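Local structure of type-2 restriction enzyme NlaIV (6QM2) at residues 40-54 / 126-140. The protein recognises the double-stranded DNA sequence GGNNCC and cleaves it in the middle as a type II restriction endonuclease, leaving blunt ends with 5'-phosphates. Residues are numbered along the deposited sequence; the frame is centred on the assembly and turned at random.
Sequences VKQKDVVGNIIQEWL and LIFGYDMDDNGNVTI
Ile50 and Val46, one helical turn apart, each set a methyl group on an aromatic ring of strand 126-132, packing a helix across the mixed sheet of a PDDEXK-type nuclease fold. Both are CH-pi contacts. Ile50 CG2 sits over the centre of the Phe128 ring, 3.5 Å from its centroid and 14° off the normal, whereas Val46 CG1 stands 3.6 Å from the Tyr130 centroid, displaced toward the rim. In each residue the touching methyl is the branch anti to the backbone N (chi1 176° for Val46), which lowers it from the helix onto the ring. Tyr130 in turn lifts its ring to the helix, with OH 3.5 Å from Lys43 O.

Farther along, Leu54 touches the edge of Phe128 with CD1 and meets Leu126 through CD2, 3.6 Å from Leu126 CD2. The segment axes cross at 138°, and successive turns of the helix meet Tyr130 and then Phe128. At the other end Met132, bent at its third torsion, turns CE toward the backbone of Lys41, and the extended Lys43 chain passes it in the opposite direction to give a weak NZ bond to Met132 O.

Trp53, farther along the helix than Ile50, reaches the second subunit: its single N-H is shared between Val36 O and Leu33 O of that chain, so this layer joins the sheet to the dimer interface. The hairpin loop is positioned by Asp133 OD1, which takes Asn137 N at 2.9 Å from above the carboxylate plane. Between Val40 and Gly136, a water lies 2.8 Å from Val40 O and 2.6 Å from Gly136 O.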
ATOM      1  N   VAL A  40     -10.966  -4.904   7.333  1.00124.12           N
ATOM      2  CA  VAL A  40     -10.094  -4.125   6.459  1.00123.74           C
ATOM      3  C   VAL A  40     -10.135  -4.766   5.074  1.00126.78           C
ATOM      4  O   VAL A  40      -9.865  -5.960   4.932  1.00123.98           O
ATOM      5  CB  VAL A  40      -8.657  -4.073   7.010  1.00122.40           C
ATOM      6  CG1 VAL A  40      -7.717  -3.364   6.037  1.00124.67           C
ATOM      7  CG2 VAL A  40      -8.649  -3.408   8.384  1.00119.72           C
ATOM      8  N   LYS A  41     -10.475  -3.966   4.064  1.00135.62           N
ATOM      9  CA  LYS A  41     -10.738  -4.469   2.714  1.00145.60           C
ATOM     10  C   LYS A  41      -9.714  -4.013   1.664  1.00149.13           C
ATOM     11  O   LYS A  41     -10.005  -4.067   0.468  1.00154.42           O
ATOM     12  CB  LYS A  41     -12.146  -4.051   2.273  1.00152.01           C
ATOM     13  CG  LYS A  41     -13.256  -4.415   3.247  1.00156.66           C
ATOM     14  CD  LYS A  41     -14.619  -4.032   2.689  1.00157.92           C
ATOM     15  CE  LYS A  41     -15.682  -4.001   3.774  1.00158.13           C
ATOM     16  NZ  LYS A  41     -16.987  -3.510   3.259  1.00159.24           N
ATOM     17  N   GLN A  42      -8.524  -3.581   2.088  1.00151.25           N
ATOM     18  CA  GLN A  42      -7.458  -3.238   1.137  1.00153.86           C
ATOM     19  C   GLN A  42      -6.896  -4.526   0.536  1.00160.07           C
ATOM     20  O   GLN A  42      -6.357  -5.370   1.255  1.00160.27           O
ATOM     21  CB  GLN A  42      -6.358  -2.417   1.802  1.00151.94           C
ATOM     22  CG  GLN A  42      -6.842  -1.057   2.283  1.00152.88           C
ATOM     23  CD  GLN A  42      -5.735  -0.179   2.840  1.00154.46           C
ATOM     24  OE1 GLN A  42      -4.547  -0.484   2.713  1.00151.12           O
ATOM     25  NE2 GLN A  42      -6.124   0.929   3.460  1.00155.93           N
ATOM     26  N   LYS A  43      -7.031  -4.664  -0.781  1.00169.40           N
ATOM     27  CA  LYS A  43      -6.827  -5.948  -1.471  1.00177.27           C
ATOM     28  C   LYS A  43      -5.349  -6.268  -1.733  1.00178.67           C
ATOM     29  O   LYS A  43      -4.943  -7.433  -1.679  1.00180.03           O
ATOM     30  CB  LYS A  43      -7.620  -5.960  -2.790  1.00180.13           C
ATOM     31  CG  LYS A  43      -8.034  -7.344  -3.273  1.00181.03           C
ATOM     32  CD  LYS A  43      -9.211  -7.261  -4.239  1.00183.96           C
ATOM     33  CE  LYS A  43      -9.798  -8.632  -4.529  1.00183.23           C
ATOM     34  NZ  LYS A  43     -11.045  -8.548  -5.338  1.00179.55           N
ATOM     35  N   ASP A  44      -4.564  -5.232  -2.030  1.00172.22           N
ATOM     36  CA  ASP A  44      -3.108  -5.359  -2.236  1.00163.35           C
ATOM     37  C   ASP A  44      -2.310  -5.807  -0.992  1.00161.08           C
ATOM     38  O   ASP A  44      -1.242  -6.407  -1.134  1.00164.05           O
ATOM     39  CB  ASP A  44      -2.520  -4.050  -2.798  1.00158.51           C
ATOM     40  CG  ASP A  44      -2.754  -2.842  -1.886  1.00158.92           C
ATOM     41  OD1 ASP A  44      -3.705  -2.858  -1.073  1.00160.10           O
ATOM     42  OD2 ASP A  44      -1.989  -1.862  -1.999  1.00154.11           O
ATOM     43  N   VAL A  45      -2.825  -5.520   0.206  1.00156.77           N
ATOM     44  CA  VAL A  45      -2.172  -5.905   1.474  1.00151.40           C
ATOM     45  C   VAL A  45      -2.162  -7.427   1.714  1.00149.30           C
ATOM     46  O   VAL A  45      -1.270  -7.931   2.401  1.00153.11           O
ATOM     47  CB  VAL A  45      -2.809  -5.155   2.684  1.00150.53           C
ATOM     48  CG1 VAL A  45      -2.320  -5.685   4.035  1.00148.51           C
ATOM     49  CG2 VAL A  45      -2.522  -3.663   2.585  1.00151.20           C
ATOM     50  N   VAL A  46      -3.125  -8.154   1.141  1.00145.27           N
ATOM     51  CA  VAL A  46      -3.256  -9.601   1.384  1.00146.01           C
ATOM     52  C   VAL A  46      -2.006 -10.360   0.927  1.00145.30           C
ATOM     53  O   VAL A  46      -1.451 -11.140   1.695  1.00142.88           O
ATOM     54  CB  VAL A  46      -4.520 -10.206   0.713  1.00148.75           C
ATOM     55  CG1 VAL A  46      -4.573 -11.725   0.902  1.00147.72           C
ATOM     56  CG2 VAL A  46      -5.784  -9.563   1.273  1.00151.55           C
ATOM     57  N   GLY A  47      -1.562 -10.110  -0.304  1.00145.98           N
ATOM     58  CA  GLY A  47      -0.377 -10.772  -0.871  1.00143.62           C
ATOM     59  C   GLY A  47       0.909 -10.618  -0.069  1.00142.49           C
ATOM     60  O   GLY A  47       1.681 -11.573   0.058  1.00145.55           O
ATOM     61  N   ASN A  48       1.133  -9.422   0.478  1.00141.75           N
ATOM     62  CA  ASN A  48       2.321  -9.140   1.304  1.00140.57           C
ATOM     63  C   ASN A  48       2.271  -9.797   2.685  1.00136.51           C
ATOM     64  O   ASN A  48       3.320 -10.043   3.290  1.00132.74           O
ATOM     65  CB  ASN A  48       2.506  -7.626   1.493  1.00141.58           C
ATOM     66  CG  ASN A  48       2.753  -6.889   0.186  1.00145.93           C
ATOM     67  OD1 ASN A  48       3.377  -7.414  -0.740  1.00152.78           O
ATOM     68  ND2 ASN A  48       2.267  -5.655   0.111  1.00139.92           N
ATOM     69  N   ILE A  49       1.059 -10.070   3.173  1.00132.26           N
ATOM     70  CA  ILE A  49       0.840 -10.566   4.528  1.00127.81           C
ATOM     71  C   ILE A  49       0.710 -12.093   4.633  1.00123.90           C
ATOM     72  O   ILE A  49       0.869 -12.631   5.727  1.00130.36           O
ATOM     73  CB  ILE A  49      -0.367  -9.829   5.190  1.00130.56           C
ATOM     74  CG1 ILE A  49      -0.076  -9.529   6.662  1.00142.07           C
ATOM     75  CG2 ILE A  49      -1.685 -10.586   5.043  1.00127.67           C
ATOM     76  CD1 ILE A  49       0.912  -8.397   6.872  1.00148.01           C
ATOM     77  N   ILE A  50       0.439 -12.789   3.525  1.00120.20           N
ATOM     78  CA  ILE A  50       0.378 -14.263   3.545  1.00118.97           C
ATOM     79  C   ILE A  50       1.748 -14.822   3.932  1.00119.80           C
ATOM     80  O   ILE A  50       1.836 -15.764   4.717  1.00119.33           O
ATOM     81  CB  ILE A  50      -0.041 -14.899   2.187  1.00119.41           C
ATOM     82  CG1 ILE A  50      -1.403 -14.388   1.683  1.00121.62           C
ATOM     83  CG2 ILE A  50      -0.081 -16.425   2.290  1.00120.00           C
ATOM     84  CD1 ILE A  50      -2.605 -14.735   2.539  1.00122.72           C
ATOM     85  N   GLN A  51       2.809 -14.235   3.380  1.00124.29           N
ATOM     86  CA  GLN A  51       4.182 -14.608   3.733  1.00127.73           C
ATOM     87  C   GLN A  51       4.437 -14.468   5.243  1.00123.54           C
ATOM     88  O   GLN A  51       5.028 -15.357   5.858  1.00117.74           O
ATOM     89  CB  GLN A  51       5.189 -13.768   2.929  1.00133.64           C
ATOM     90  CG  GLN A  51       6.643 -14.200   3.091  1.00135.33           C
ATOM     91  CD  GLN A  51       7.598 -13.447   2.181  1.00137.71           C
ATOM     92  OE1 GLN A  51       7.303 -13.197   1.008  1.00134.58           O
ATOM     93  NE2 GLN A  51       8.763 -13.091   2.718  1.00139.27           N
ATOM     94  N   GLU A  52       3.968 -13.365   5.826  1.00121.74           N
ATOM     95  CA  GLU A  52       4.117 -13.113   7.265  1.00121.18           C
ATOM     96  C   GLU A  52       3.316 -14.133   8.079  1.00111.83           C
ATOM     97  O   GLU A  52       3.760 -14.575   9.140  1.00108.33           O
ATOM     98  CB  GLU A  52       3.649 -11.695   7.646  1.00129.65           C
ATOM     99  CG  GLU A  52       4.259 -10.536   6.860  1.00133.77           C
ATOM    100  CD  GLU A  52       5.767 -10.470   6.970  1.00134.96           C
ATOM    101  OE1 GLU A  52       6.259 -10.053   8.038  1.00136.51           O
ATOM    102  OE2 GLU A  52       6.452 -10.824   5.986  1.00134.61           O
ATOM    103  N   TRP A  53       2.133 -14.480   7.575  1.00106.02           N
ATOM    104  CA  TRP A  53       1.238 -15.443   8.218  1.00108.12           C
ATOM    105  C   TRP A  53       1.818 -16.849   8.275  1.00110.36           C
ATOM    106  O   TRP A  53       1.689 -17.526   9.297  1.00117.59           O
ATOM    107  CB  TRP A  53      -0.118 -15.475   7.499  1.00109.47           C
ATOM    108  CG  TRP A  53      -1.059 -16.518   8.014  1.00109.42           C
ATOM    109  CD1 TRP A  53      -1.957 -16.380   9.029  1.00110.52           C
ATOM    110  CD2 TRP A  53      -1.193 -17.859   7.538  1.00108.00           C
ATOM    111  NE1 TRP A  53      -2.645 -17.553   9.214  1.00109.65           N
ATOM    112  CE2 TRP A  53      -2.196 -18.479   8.312  1.00109.10           C
ATOM    113  CE3 TRP A  53      -0.558 -18.600   6.533  1.00110.16           C
ATOM    114  CZ2 TRP A  53      -2.588 -19.808   8.110  1.00109.41           C
ATOM    115  CZ3 TRP A  53      -0.951 -19.925   6.329  1.00111.60           C
ATOM    116  CH2 TRP A  53      -1.955 -20.513   7.117  1.00109.78           C
ATOM    117  N   LEU A  54       2.428 -17.297   7.178  1.00109.58           N
ATOM    118  CA  LEU A  54       3.117 -18.586   7.168  1.00106.37           C
ATOM    119  C   LEU A  54       4.242 -18.581   8.198  1.00106.70           C
ATOM    120  O   LEU A  54       4.443 -19.569   8.897  1.00108.72           O
ATOM    121  CB  LEU A  54       3.670 -18.920   5.785  1.00105.55           C
ATOM    122  CG  LEU A  54       4.125 -20.371   5.620  1.00108.43           C
ATOM    123  CD1 LEU A  54       2.930 -21.305   5.502  1.00108.21           C
ATOM    124  CD2 LEU A  54       5.029 -20.519   4.409  1.00109.84           C
ATOM    125  N   LEU A 126       6.066 -22.122  -2.498  1.00 96.70           N
ATOM    126  CA  LEU A 126       4.736 -22.339  -1.931  1.00 96.83           C
ATOM    127  C   LEU A 126       3.870 -21.166  -2.368  1.00 96.47           C
ATOM    128  O   LEU A 126       4.049 -20.048  -1.880  1.00 95.25           O
ATOM    129  CB  LEU A 126       4.798 -22.433  -0.402  1.00 99.36           C
ATOM    130  CG  LEU A 126       3.486 -22.724   0.342  1.00100.60           C
ATOM    131  CD1 LEU A 126       2.959 -24.111   0.004  1.00 99.70           C
ATOM    132  CD2 LEU A 126       3.687 -22.576   1.844  1.00100.06           C
ATOM    133  N   ILE A 127       2.939 -21.423  -3.286  1.00 96.89           N
ATOM    134  CA  ILE A 127       2.159 -20.363  -3.933  1.00100.07           C
ATOM    135  C   ILE A 127       0.694 -20.385  -3.483  1.00100.33           C
ATOM    136  O   ILE A 127      -0.012 -21.357  -3.732  1.00 99.22           O
ATOM    137  CB  ILE A 127       2.226 -20.474  -5.473  1.00 99.12           C
ATOM    138  CG1 ILE A 127       3.682 -20.615  -5.945  1.00 95.90           C
ATOM    139  CG2 ILE A 127       1.585 -19.250  -6.118  1.00100.14           C
ATOM    140  CD1 ILE A 127       3.834 -20.913  -7.422  1.00 95.42           C
ATOM    141  N   PHE A 128       0.248 -19.300  -2.849  1.00104.19           N
ATOM    142  CA  PHE A 128      -1.150 -19.135  -2.427  1.00108.47           C
ATOM    143  C   PHE A 128      -1.957 -18.370  -3.480  1.00109.51           C
ATOM    144  O   PHE A 128      -1.710 -17.184  -3.709  1.00107.24           O
ATOM    145  CB  PHE A 128      -1.230 -18.355  -1.110  1.00109.52           C
ATOM    146  CG  PHE A 128      -0.635 -19.070   0.068  1.00108.54           C
ATOM    147  CD1 PHE A 128       0.740 -19.068   0.278  1.00109.52           C
ATOM    148  CD2 PHE A 128      -1.451 -19.714   0.990  1.00107.97           C
ATOM    149  CE1 PHE A 128       1.290 -19.716   1.373  1.00110.39           C
ATOM    150  CE2 PHE A 128      -0.908 -20.363   2.087  1.00109.62           C
ATOM    151  CZ  PHE A 128       0.465 -20.363   2.280  1.00109.62           C
ATOM    152  N   GLY A 129      -2.915 -19.045  -4.113  1.00109.51           N
ATOM    153  CA  GLY A 129      -3.907 -18.382  -4.966  1.00110.37           C
ATOM    154  C   GLY A 129      -5.084 -17.929  -4.119  1.00112.95           C
ATOM    155  O   GLY A 129      -6.005 -18.709  -3.877  1.00120.10           O
ATOM    156  N   TYR A 130      -5.055 -16.674  -3.667  1.00113.92           N
ATOM    157  CA  TYR A 130      -6.058 -16.154  -2.724  1.00115.54           C
ATOM    158  C   TYR A 130      -7.212 -15.418  -3.407  1.00122.43           C
ATOM    159  O   TYR A 130      -7.154 -15.115  -4.600  1.00124.81           O
ATOM    160  CB  TYR A 130      -5.402 -15.255  -1.664  1.00116.01           C
ATOM    161  CG  TYR A 130      -4.914 -13.902  -2.147  1.00116.93           C
ATOM    162  CD1 TYR A 130      -5.776 -12.807  -2.206  1.00118.83           C
ATOM    163  CD2 TYR A 130      -3.584 -13.706  -2.509  1.00119.86           C
ATOM    164  CE1 TYR A 130      -5.332 -11.565  -2.636  1.00120.79           C
ATOM    165  CE2 TYR A 130      -3.129 -12.466  -2.937  1.00122.66           C
ATOM    166  CZ  TYR A 130      -4.009 -11.399  -3.000  1.00123.35           C
ATOM    167  OH  TYR A 130      -3.566 -10.167  -3.420  1.00128.17           O
ATOM    168  N   ASP A 131      -8.255 -15.141  -2.622  1.00129.73           N
ATOM    169  CA  ASP A 131      -9.436 -14.391  -3.073  1.00135.05           C
ATOM    170  C   ASP A 131     -10.045 -13.632  -1.896  1.00133.48           C
ATOM    171  O   ASP A 131     -10.144 -14.183  -0.798  1.00130.70           O
ATOM    172  CB  ASP A 131     -10.476 -15.352  -3.669  1.00139.94           C
ATOM    173  CG  ASP A 131     -11.667 -14.629  -4.294  1.00142.34           C
ATOM    174  OD1 ASP A 131     -12.522 -14.106  -3.545  1.00136.32           O
ATOM    175  OD2 ASP A 131     -11.759 -14.605  -5.540  1.00147.58           O
ATOM    176  N   MET A 132     -10.447 -12.380  -2.128  1.00135.21           N
ATOM    177  CA  MET A 132     -11.186 -11.592  -1.134  1.00136.71           C
ATOM    178  C   MET A 132     -12.502 -11.094  -1.735  1.00141.88           C
ATOM    179  O   MET A 132     -12.499 -10.410  -2.763  1.00143.35           O
ATOM    180  CB  MET A 132     -10.353 -10.410  -0.626  1.00131.30           C
ATOM    181  CG  MET A 132     -10.926  -9.770   0.633  1.00132.61           C
ATOM    182  SD  MET A 132      -9.838  -8.598   1.475  1.00136.73           S
ATOM    183  CE  MET A 132      -9.946  -7.185   0.382  1.00138.33           C
ATOM    184  N   ASP A 133     -13.615 -11.447  -1.086  1.00145.92           N
ATOM    185  CA  ASP A 133     -14.964 -11.027  -1.510  1.00145.37           C
ATOM    186  C   ASP A 133     -15.257  -9.562  -1.124  1.00148.50           C
ATOM    187  O   ASP A 133     -14.382  -8.868  -0.593  1.00149.25           O
ATOM    188  CB  ASP A 133     -16.045 -12.008  -0.980  1.00142.19           C
ATOM    189  CG  ASP A 133     -16.158 -12.043   0.559  1.00141.49           C
ATOM    190  OD1 ASP A 133     -15.765 -11.077   1.252  1.00137.87           O
ATOM    191  OD2 ASP A 133     -16.661 -13.065   1.078  1.00134.21           O
ATOM    192  N   ASP A 134     -16.478  -9.098  -1.393  1.00148.89           N
ATOM    193  CA  ASP A 134     -16.880  -7.716  -1.081  1.00147.47           C
ATOM    194  C   ASP A 134     -16.979  -7.440   0.427  1.00145.23           C
ATOM    195  O   ASP A 134     -16.706  -6.320   0.870  1.00140.16           O
ATOM    196  CB  ASP A 134     -18.205  -7.376  -1.770  1.00149.34           C
ATOM    197  CG  ASP A 134     -18.121  -7.484  -3.286  1.00152.76           C
ATOM    198  OD1 ASP A 134     -17.243  -6.827  -3.882  1.00155.68           O
ATOM    199  OD2 ASP A 134     -18.928  -8.231  -3.879  1.00152.01           O
ATOM    200  N   ASN A 135     -17.357  -8.458   1.203  1.00143.84           N
ATOM    201  CA  ASN A 135     -17.426  -8.357   2.672  1.00146.22           C
ATOM    202  C   ASN A 135     -16.061  -8.387   3.376  1.00144.27           C
ATOM    203  O   ASN A 135     -15.985  -8.095   4.570  1.00140.23           O
ATOM    204  CB  ASN A 135     -18.321  -9.466   3.253  1.00149.72           C
ATOM    205  CG  ASN A 135     -19.799  -9.215   3.007  1.00151.40           C
ATOM    206  OD1 ASN A 135     -20.337  -8.177   3.398  1.00153.36           O
ATOM    207  ND2 ASN A 135     -20.467 -10.171   2.370  1.00149.98           N
ATOM    208  N   GLY A 136     -15.002  -8.754   2.652  1.00143.58           N
ATOM    209  CA  GLY A 136     -13.636  -8.770   3.190  1.00140.84           C
ATOM    210  C   GLY A 136     -13.107 -10.107   3.704  1.00135.77           C
ATOM    211  O   GLY A 136     -12.028 -10.144   4.303  1.00129.71           O
ATOM    212  N   ASN A 137     -13.853 -11.191   3.477  0.50132.47           N
ATOM    213  CA  ASN A 137     -13.431 -12.526   3.900  0.50130.08           C
ATOM    214  C   ASN A 137     -12.435 -13.106   2.895  0.50130.25           C
ATOM    215  O   ASN A 137     -12.771 -13.313   1.725  0.50128.33           O
ATOM    216  CB  ASN A 137     -14.637 -13.459   4.043  0.50126.48           C
ATOM    217  CG  ASN A 137     -14.345 -14.654   4.935  0.50122.67           C
ATOM    218  OD1 ASN A 137     -14.410 -15.803   4.496  0.50117.65           O
ATOM    219  ND2 ASN A 137     -14.010 -14.386   6.195  0.50116.39           N
ATOM    220  N   VAL A 138     -11.213 -13.356   3.362  1.00131.42           N
ATOM    221  CA  VAL A 138     -10.138 -13.925   2.540  1.00127.01           C
ATOM    222  C   VAL A 138     -10.229 -15.449   2.557  1.00122.27           C
ATOM    223  O   VAL A 138     -10.427 -16.049   3.616  1.00121.36           O
ATOM    224  CB  VAL A 138      -8.739 -13.514   3.063  1.00128.36           C
ATOM    225  CG1 VAL A 138      -7.636 -14.086   2.174  1.00131.31           C
ATOM    226  CG2 VAL A 138      -8.617 -11.994   3.165  1.00127.62           C
ATOM    227  N   THR A 139     -10.081 -16.066   1.386  1.00119.62           N
ATOM    228  CA  THR A 139      -9.996 -17.524   1.266  1.00121.93           C
ATOM    229  C   THR A 139      -8.850 -17.912   0.329  1.00124.56           C
ATOM    230  O   THR A 139      -8.512 -17.160  -0.590  1.00129.86           O
ATOM    231  CB  THR A 139     -11.315 -18.143   0.746  1.00120.96           C
ATOM    232  OG1 THR A 139     -11.623 -17.634  -0.559  1.00115.95           O
ATOM    233  CG2 THR A 139     -12.465 -17.835   1.689  1.00122.76           C
ATOM    234  N   ILE A 140      -8.259 -19.081   0.577  1.00120.74           N
ATOM    235  CA  ILE A 140      -7.206 -19.636  -0.273  1.00115.67           C
ATOM    236  C   ILE A 140      -7.863 -20.605  -1.250  1.00114.32           C
ATOM    237  O   ILE A 140      -8.123 -21.757  -0.908  1.00117.23           O
ATOM    238  CB  ILE A 140      -6.120 -20.362   0.560  1.00113.97           C
ATOM    239  CG1 ILE A 140      -5.614 -19.475   1.717  1.00115.70           C
ATOM    240  CG2 ILE A 140      -4.976 -20.826  -0.337  1.00113.06           C
ATOM    241  CD1 ILE A 140      -5.159 -18.084   1.322  1.00115.56           C
TER
HETATM  242  O   HOH W   1     -10.066  -8.710   5.312  1.00 97.56           O